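Restriction endonuclease THAI (Thermoplasma acidophilum, PDB 3NDH) binds a specific DNA sequence, intercalating into it without flipping out bases, and probably cuts both strands as a PD-(D/E)XK-type restriction endonuclease. Local coordinates at residues G147-I152 and M199-E204; K102-K107 and L136-I141. All blocks are in the same frame, centred on the assembly; numbering follows the deposited sequence. Where two conformers were deposited one is given.

Both contacts lie in the same mixed beta-sheet, and their centres are 9 Å apart. Strands 135-141 and 146-152 are neighbours in that sheet, so residues 136-141 of contact 2 pair directly with residues 147-152 of contact 1. Contact 2 is the more central pair: a parallel one that touches the DNA directly. Contact 1 is antiparallel and brings in 199-204, an outermost strand of the sheet within this chain. The nearest atom of contact 1 is about 11 Å from the nucleic acid. Both are largely buried. Contact 1 is held by backbone bonds, apolar side chains and aromatic contacts. Contact 2 adds a histidine-to-backbone bond and grips two DNA phosphates.

Contact 1. Residues G147-I152 and M199-E204; sequences GGVYYI and MSIKIE
Strands 147-152 and 199-204 form an antiparallel beta pair at one edge of the mixed central sheet of this PD-(D/E)XK-clan protein. Val149 faces Ile201 as a hydrogen-bonded pair, with Val149 N to Ile201 O and Ile201 N to Val149 O both 2.9 Å. Gly147 with Ile203 and Tyr151 with Met199 are each joined by two backbone hydrogen bonds as well. Gly148 with Lys202 and Tyr150 with Ser200 are the non-hydrogen-bonded pairs between them. At Gly148 the strands come close, its CA 3.2 Å from Ile201 O.

On the face of Val149, Ile201 and Ile203, apolar branches meet. Val149 and Ile201 lie side by side, with Val149 CG1 3.7 Å from Ile201 CB. A chi1 of 56° places this CG1 between the backbone N and the carbonyl carbon. Helix 27-46 covers Ile201 and Ile203 on this side. Tyr151 and Met199 run alongside each other here as a Met-aromatic contact. Met199 SD comes to the edge of the ring, 4.1 Å from Tyr151 CD2. Tyr151 OH is hydrogen-bonded to Asp18. Helix 19-25 packs on Met199.

The other face carries Tyr150, Ser200 and Lys202. In the conformer given, the Lys202 chain crosses Tyr150 obliquely. A bend at its last torsion (chi4 -55°) sets NZ beside Ser200 OG, to which Lys202 NZ donates at 2.8 Å. Ser200 CB sits over one face of the Tyr150 ring, offset toward the rim, in a CH-pi contact. It is 3.7 Å from Tyr150 CD1.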
loop_
_atom_site.group_PDB
_atom_site.type_symbol
_atom_site.label_atom_id
_atom_site.label_comp_id
_atom_site.label_asym_id
_atom_site.label_seq_id
_atom_site.Cartn_x
_atom_site.Cartn_y
_atom_site.Cartn_z
ATOM N N GLY A 147 -0.338 -18.786 -15.487
ATOM C CA GLY A 147 -0.794 -18.805 -14.103
ATOM C C GLY A 147 -2.296 -19.040 -14.103
ATOM O O GLY A 147 -2.822 -19.774 -14.940
ATOM N N GLY A 148 -3.004 -18.406 -13.178
ATOM C CA GLY A 148 -4.444 -18.643 -13.090
ATOM C C GLY A 148 -5.072 -17.940 -11.921
ATOM O O GLY A 148 -4.374 -17.447 -11.028
ATOM N N VAL A 149 -6.397 -17.943 -11.942
ATOM C CA VAL A 149 -7.165 -17.500 -10.803
ATOM C C VAL A 149 -7.872 -18.703 -10.253
ATOM O O VAL A 149 -8.425 -19.506 -11.012
ATOM C CB VAL A 149 -8.130 -16.347 -11.128
ATOM C CG1 VAL A 149 -9.068 -16.672 -12.223
ATOM C CG2 VAL A 149 -8.910 -15.924 -9.880
ATOM N N TYR A 150 -7.845 -18.820 -8.932
ATOM C CA TYR A 150 -8.342 -19.998 -8.223
ATOM C C TYR A 150 -9.406 -19.615 -7.229
ATOM O O TYR A 150 -9.251 -18.643 -6.489
ATOM C CB TYR A 150 -7.196 -20.663 -7.459
ATOM C CG TYR A 150 -6.128 -21.241 -8.342
ATOM C CD1 TYR A 150 -6.079 -22.604 -8.587
ATOM C CD2 TYR A 150 -5.174 -20.432 -8.949
ATOM C CE1 TYR A 150 -5.115 -23.148 -9.414
ATOM C CE2 TYR A 150 -4.214 -20.971 -9.785
ATOM C CZ TYR A 150 -4.181 -22.325 -9.994
ATOM O OH TYR A 150 -3.217 -22.867 -10.818
ATOM N N TYR A 151 -10.484 -20.402 -7.222
ATOM C CA TYR A 151 -11.507 -20.366 -6.175
ATOM C C TYR A 151 -11.258 -21.570 -5.268
ATOM O O TYR A 151 -11.416 -22.707 -5.688
ATOM C CB TYR A 151 -12.929 -20.419 -6.768
ATOM C CG TYR A 151 -14.034 -20.802 -5.803
ATOM C CD1 TYR A 151 -14.029 -20.379 -4.473
ATOM C CD2 TYR A 151 -15.087 -21.593 -6.232
ATOM C CE1 TYR A 151 -15.039 -20.757 -3.601
ATOM C CE2 TYR A 151 -16.102 -21.967 -5.370
ATOM C CZ TYR A 151 -16.056 -21.533 -4.054
ATOM O OH TYR A 151 -17.070 -21.909 -3.176
ATOM N N ILE A 152 -10.827 -21.283 -4.045
ATOM C CA ILE A 152 -10.477 -22.299 -3.069
ATOM C C ILE A 152 -11.506 -22.202 -1.943
ATOM O O ILE A 152 -11.413 -21.317 -1.100
ATOM C CB ILE A 152 -9.039 -22.091 -2.546
ATOM C CG1 ILE A 152 -8.035 -22.050 -3.718
ATOM C CG2 ILE A 152 -8.689 -23.215 -1.593
ATOM C CD1 ILE A 152 -6.608 -21.707 -3.353
ATOM N N MET A 199 -11.485 -24.719 -7.966
ATOM C CA MET A 199 -11.800 -24.364 -9.350
ATOM C C MET A 199 -10.821 -23.310 -9.809
ATOM O O MET A 199 -10.280 -22.540 -9.002
ATOM C CB MET A 199 -13.230 -23.848 -9.439
ATOM C CG MET A 199 -14.231 -24.885 -9.001
ATOM S SD MET A 199 -15.925 -24.336 -9.199
ATOM C CE MET A 199 -16.048 -24.153 -10.971
ATOM N N SER A 200 -10.561 -23.289 -11.106
ATOM C CA SER A 200 -9.622 -22.319 -11.636
ATOM C C SER A 200 -9.936 -21.912 -13.055
ATOM O O SER A 200 -10.618 -22.622 -13.787
ATOM C CB SER A 200 -8.191 -22.852 -11.568
ATOM O OG SER A 200 -8.035 -24.024 -12.347
ATOM N N ILE A 201 -9.419 -20.742 -13.410
ATOM C CA ILE A 201 -9.370 -20.271 -14.786
ATOM C C ILE A 201 -7.890 -20.041 -15.056
ATOM O O ILE A 201 -7.257 -19.196 -14.416
ATOM C CB ILE A 201 -10.142 -18.964 -14.969
ATOM C CG1 ILE A 201 -11.631 -19.182 -14.658
ATOM C CG2 ILE A 201 -9.970 -18.444 -16.415
ATOM C CD1 ILE A 201 -12.434 -17.917 -14.543
ATOM N N LYS A 202 -7.332 -20.809 -15.987
ATOM C CA LYS A 202 -5.932 -20.648 -16.371
ATOM C C LYS A 202 -5.771 -19.368 -17.173
ATOM O O LYS A 202 -6.674 -18.966 -17.909
ATOM C CB LYS A 202 -5.435 -21.869 -17.154
ATOM C CG LYS A 202 -5.529 -23.186 -16.356
ATOM C CD LYS A 202 -4.881 -23.088 -14.963
ATOM C CE LYS A 202 -4.822 -24.431 -14.258
ATOM N NZ LYS A 202 -6.167 -25.066 -14.156
ATOM N N ILE A 203 -4.627 -18.706 -16.994
ATOM C CA ILE A 203 -4.369 -17.416 -17.623
ATOM C C ILE A 203 -2.944 -17.364 -18.182
ATOM O O ILE A 203 -1.993 -17.712 -17.483
ATOM C CB ILE A 203 -4.551 -16.259 -16.595
ATOM C CG1 ILE A 203 -5.996 -16.224 -16.075
ATOM C CG2 ILE A 203 -4.182 -14.905 -17.210
ATOM C CD1 ILE A 203 -6.161 -15.309 -14.912
ATOM N N GLU A 204 -2.819 -16.954 -19.440
ATOM C CA GLU A 204 -1.520 -16.647 -20.019
ATOM C C GLU A 204 -1.286 -15.156 -19.806
ATOM O O GLU A 204 -1.999 -14.325 -20.375
ATOM C CB GLU A 204 -1.489 -17.002 -21.507
ATOM C CG GLU A 204 -0.114 -16.898 -22.153
ATOM C CD GLU A 204 0.886 -17.899 -21.611
ATOM O OE1 GLU A 204 0.477 -18.996 -21.184
ATOM O OE2 GLU A 204 2.093 -17.586 -21.645
#

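Contact 2. Residues K102-K107 and L136-I141; sequences KTITGK and LILVHI. With nucleotides of chain C.
His140 NE2 donates to Gly106 O at 2.6 Å, joining an imidazole to the turn that follows strand 102-105. The acceptor lies near the ring plane, and the N-H...O angle is 149°. Lys107 O lies at the same ring edge, close to His140 CE1. His140 CG lies anti to the backbone N (chi1 170°), which starts the ring off toward the turn at Gly106.

Two threonines of this strand hold phosphates of the DNA. Thr103 N and Thr103 OG1 both donate to OP1 of DG8 of chain C, at 2.7 and 2.8 Å. Arg62 also hydrogen-bonds to Thr103 OG1. Thr105 divides its bonds: its N reaches OP2 of DA9 of chain C, and its OG1 reaches OP1 of the same phosphate at 2.6 Å. Two successive phosphates are thus gripped by alternate residues.

The two strands are parallel and belong to a beta-alpha-beta unit, joined through helix 120-129, within the PD-(D/E)XK-type core. Backbone bonds alternate between them: Ile137 O takes Lys102 N, Lys102 O takes Val139 N, and Ile104 and Gly106 continue the pattern with Val139 and Ile141.

Outward from these bonds, Lys102 crosses Leu136 at about a right angle, CG against Leu136 CD1. Lys102 NZ is hydrogen-bonded to Lys113 O. The Lys102 side chain is about 4 Å from the sodium ion bound by Asp91 and Ile101, and Lys102 is probably the lysine of the PD-(D/E)XK motif. Thr103 lies alongside Val139. Ile104 CG2 meets Leu138 CD1 at 4.1 Å, while Ile104 CD1 packs on the sugar of DG8 of chain C, 3.8 Å from its C2'.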
loop_
_atom_site.group_PDB
_atom_site.type_symbol
_atom_site.label_atom_id
_atom_site.label_comp_id
_atom_site.label_asym_id
_atom_site.label_seq_id
_atom_site.Cartn_x
_atom_site.Cartn_y
_atom_site.Cartn_z
ATOM N N LYS A 102 -6.397 -12.900 -2.584
ATOM C CA LYS A 102 -4.942 -12.825 -2.481
ATOM C C LYS A 102 -4.311 -12.906 -3.847
ATOM O O LYS A 102 -4.792 -13.612 -4.731
ATOM C CB LYS A 102 -4.374 -13.902 -1.558
ATOM C CG LYS A 102 -4.838 -13.682 -0.111
ATOM C CD LYS A 102 -4.176 -14.541 0.893
ATOM C CE LYS A 102 -4.625 -14.148 2.297
ATOM N NZ LYS A 102 -4.080 -12.855 2.844
ATOM N N THR A 103 -3.247 -12.129 -4.033
ATOM C CA THR A 103 -2.531 -12.112 -5.284
ATOM C C THR A 103 -1.049 -12.351 -5.012
ATOM O O THR A 103 -0.498 -11.947 -3.974
ATOM C CB THR A 103 -2.766 -10.777 -6.040
ATOM O OG1 THR A 103 -2.091 -9.695 -5.374
ATOM C CG2 THR A 103 -4.278 -10.496 -6.197
ATOM N N ILE A 104 -0.401 -13.031 -5.960
ATOM C CA ILE A 104 0.979 -13.447 -5.775
ATOM C C ILE A 104 1.622 -13.677 -7.134
ATOM O O ILE A 104 0.993 -14.286 -8.023
ATOM C CB ILE A 104 1.047 -14.708 -4.865
ATOM C CG1 ILE A 104 2.482 -15.058 -4.477
ATOM C CG2 ILE A 104 0.380 -15.900 -5.525
ATOM C CD1 ILE A 104 3.045 -14.138 -3.442
ATOM N N THR A 105 2.838 -13.166 -7.289
ATOM C CA THR A 105 3.607 -13.326 -8.517
ATOM C C THR A 105 4.717 -14.358 -8.344
ATOM O O THR A 105 5.430 -14.366 -7.338
ATOM C CB THR A 105 4.198 -11.987 -8.958
ATOM O OG1 THR A 105 3.147 -11.029 -9.121
ATOM C CG2 THR A 105 4.908 -12.134 -10.290
ATOM N N GLY A 106 4.884 -15.207 -9.345
ATOM C CA GLY A 106 5.988 -16.169 -9.333
ATOM C C GLY A 106 5.677 -17.365 -10.176
ATOM O O GLY A 106 4.540 -17.553 -10.574
ATOM N N LYS A 107 6.693 -18.183 -10.454
ATOM C CA LYS A 107 6.525 -19.431 -11.216
ATOM C C LYS A 107 5.501 -20.329 -10.518
ATOM O O LYS A 107 4.627 -20.921 -11.157
ATOM C CB LYS A 107 7.877 -20.152 -11.340
ATOM C CG LYS A 107 7.851 -21.497 -12.071
ATOM C CD LYS A 107 9.163 -22.245 -11.876
ATOM C CE LYS A 107 9.129 -23.639 -12.502
ATOM N NZ LYS A 107 8.175 -24.555 -11.813
ATOM N N LEU A 136 -11.613 -18.329 -0.626
ATOM C CA LEU A 136 -10.437 -17.629 -1.114
ATOM C C LEU A 136 -10.457 -17.565 -2.636
ATOM O O LEU A 136 -10.694 -18.571 -3.309
ATOM C CB LEU A 136 -9.187 -18.369 -0.641
ATOM C CG LEU A 136 -7.819 -17.994 -1.199
ATOM C CD1 LEU A 136 -7.466 -16.552 -0.866
ATOM C CD2 LEU A 136 -6.760 -18.944 -0.654
ATOM N N ILE A 137 -10.248 -16.355 -3.171
ATOM C CA ILE A 137 -9.922 -16.149 -4.582
ATOM C C ILE A 137 -8.435 -15.786 -4.621
ATOM O O ILE A 137 -8.020 -14.756 -4.093
ATOM C CB ILE A 137 -10.753 -15.047 -5.258
ATOM C CG1 ILE A 137 -12.239 -15.429 -5.257
ATOM C CG2 ILE A 137 -10.262 -14.814 -6.709
ATOM C CD1 ILE A 137 -13.165 -14.298 -5.767
ATOM N N LEU A 138 -7.628 -16.696 -5.177
ATOM C CA LEU A 138 -6.191 -16.554 -5.286
ATOM C C LEU A 138 -5.806 -16.329 -6.739
ATOM O O LEU A 138 -6.109 -17.142 -7.575
ATOM C CB LEU A 138 -5.493 -17.812 -4.749
ATOM C CG LEU A 138 -3.965 -17.842 -4.862
ATOM C CD1 LEU A 138 -3.320 -16.864 -3.935
ATOM C CD2 LEU A 138 -3.444 -19.273 -4.616
ATOM N N VAL A 139 -5.130 -15.218 -7.019
ATOM C CA VAL A 139 -4.630 -14.966 -8.361
ATOM C C VAL A 139 -3.131 -15.204 -8.398
ATOM O O VAL A 139 -2.352 -14.526 -7.731
ATOM C CB VAL A 139 -4.901 -13.529 -8.820
ATOM C CG1 VAL A 139 -4.599 -13.409 -10.310
ATOM C CG2 VAL A 139 -6.332 -13.106 -8.528
ATOM N N HIS A 140 -2.755 -16.218 -9.171
ATOM C CA HIS A 140 -1.364 -16.552 -9.402
ATOM C C HIS A 140 -0.915 -15.908 -10.708
ATOM O O HIS A 140 -1.305 -16.322 -11.781
ATOM C CB HIS A 140 -1.210 -18.063 -9.443
ATOM C CG HIS A 140 0.126 -18.523 -9.902
ATOM N ND1 HIS A 140 0.309 -19.709 -10.576
ATOM C CD2 HIS A 140 1.347 -17.964 -9.776
ATOM C CE1 HIS A 140 1.592 -19.854 -10.856
ATOM N NE2 HIS A 140 2.245 -18.809 -10.384
ATOM N N ILE A 141 -0.079 -14.882 -10.553
ATOM C CA ILE A 141 0.422 -14.079 -11.650
ATOM C C ILE A 141 1.782 -14.625 -12.032
ATOM O O ILE A 141 2.622 -14.881 -11.177
ATOM C CB ILE A 141 0.579 -12.618 -11.216
ATOM C CG1 ILE A 141 -0.721 -12.081 -10.632
ATOM C CG2 ILE A 141 1.068 -11.723 -12.361
ATOM C CD1 ILE A 141 -0.513 -10.810 -9.843
ATOM P P DG C 8 -2.180 -9.183 -1.696
ATOM O OP1 DG C 8 -3.067 -9.705 -2.763
ATOM O OP2 DG C 8 -2.037 -9.935 -0.420
ATOM O "O5'" DG C 8 -0.724 -8.985 -2.322
ATOM C "C5'" DG C 8 0.462 -9.104 -1.526
ATOM C "C4'" DG C 8 1.676 -8.750 -2.358
ATOM O "O4'" DG C 8 2.811 -8.450 -1.510
ATOM C "C3'" DG C 8 2.161 -9.816 -3.343
ATOM O "O3'" DG C 8 2.637 -9.124 -4.511
ATOM C "C2'" DG C 8 3.290 -10.478 -2.567
ATOM C "C1'" DG C 8 3.912 -9.270 -1.889
ATOM N N9 DG C 8 4.694 -9.544 -0.693
ATOM C C8 DG C 8 4.442 -10.481 0.283
ATOM N N7 DG C 8 5.319 -10.463 1.248
ATOM C C5 DG C 8 6.208 -9.458 0.885
ATOM C C6 DG C 8 7.373 -8.969 1.544
ATOM O O6 DG C 8 7.882 -9.354 2.605
ATOM N N1 DG C 8 7.961 -7.927 0.831
ATOM C C2 DG C 8 7.495 -7.425 -0.361
ATOM N N2 DG C 8 8.191 -6.409 -0.893
ATOM N N3 DG C 8 6.427 -7.883 -0.988
ATOM C C4 DG C 8 5.835 -8.886 -0.309
ATOM P P DA C 9 3.287 -9.932 -5.754
ATOM O OP1 DA C 9 2.417 -9.727 -6.940
ATOM O OP2 DA C 9 3.629 -11.325 -5.326
ATOM O "O5'" DA C 9 4.647 -9.125 -5.976
ATOM C "C5'" DA C 9 4.648 -7.689 -5.973
ATOM C "C4'" DA C 9 6.061 -7.140 -5.921
ATOM O "O4'" DA C 9 6.678 -7.437 -4.646
ATOM C "C3'" DA C 9 7.032 -7.663 -6.977
ATOM O "O3'" DA C 9 7.910 -6.600 -7.380
ATOM C "C2'" DA C 9 7.786 -8.750 -6.226
ATOM C "C1'" DA C 9 7.915 -8.116 -4.853
ATOM N N9 DA C 9 8.092 -9.056 -3.744
ATOM C C8 DA C 9 7.309 -10.147 -3.459
ATOM N N7 DA C 9 7.663 -10.784 -2.368
ATOM C C5 DA C 9 8.764 -10.073 -1.910
ATOM C C6 DA C 9 9.596 -10.233 -0.783
ATOM N N6 DA C 9 9.436 -11.191 0.136
ATOM N N1 DA C 9 10.607 -9.354 -0.624
ATOM C C2 DA C 9 10.763 -8.383 -1.531
ATOM N N3 DA C 9 10.052 -8.128 -2.626
ATOM C C4 DA C 9 9.052 -9.016 -2.759
#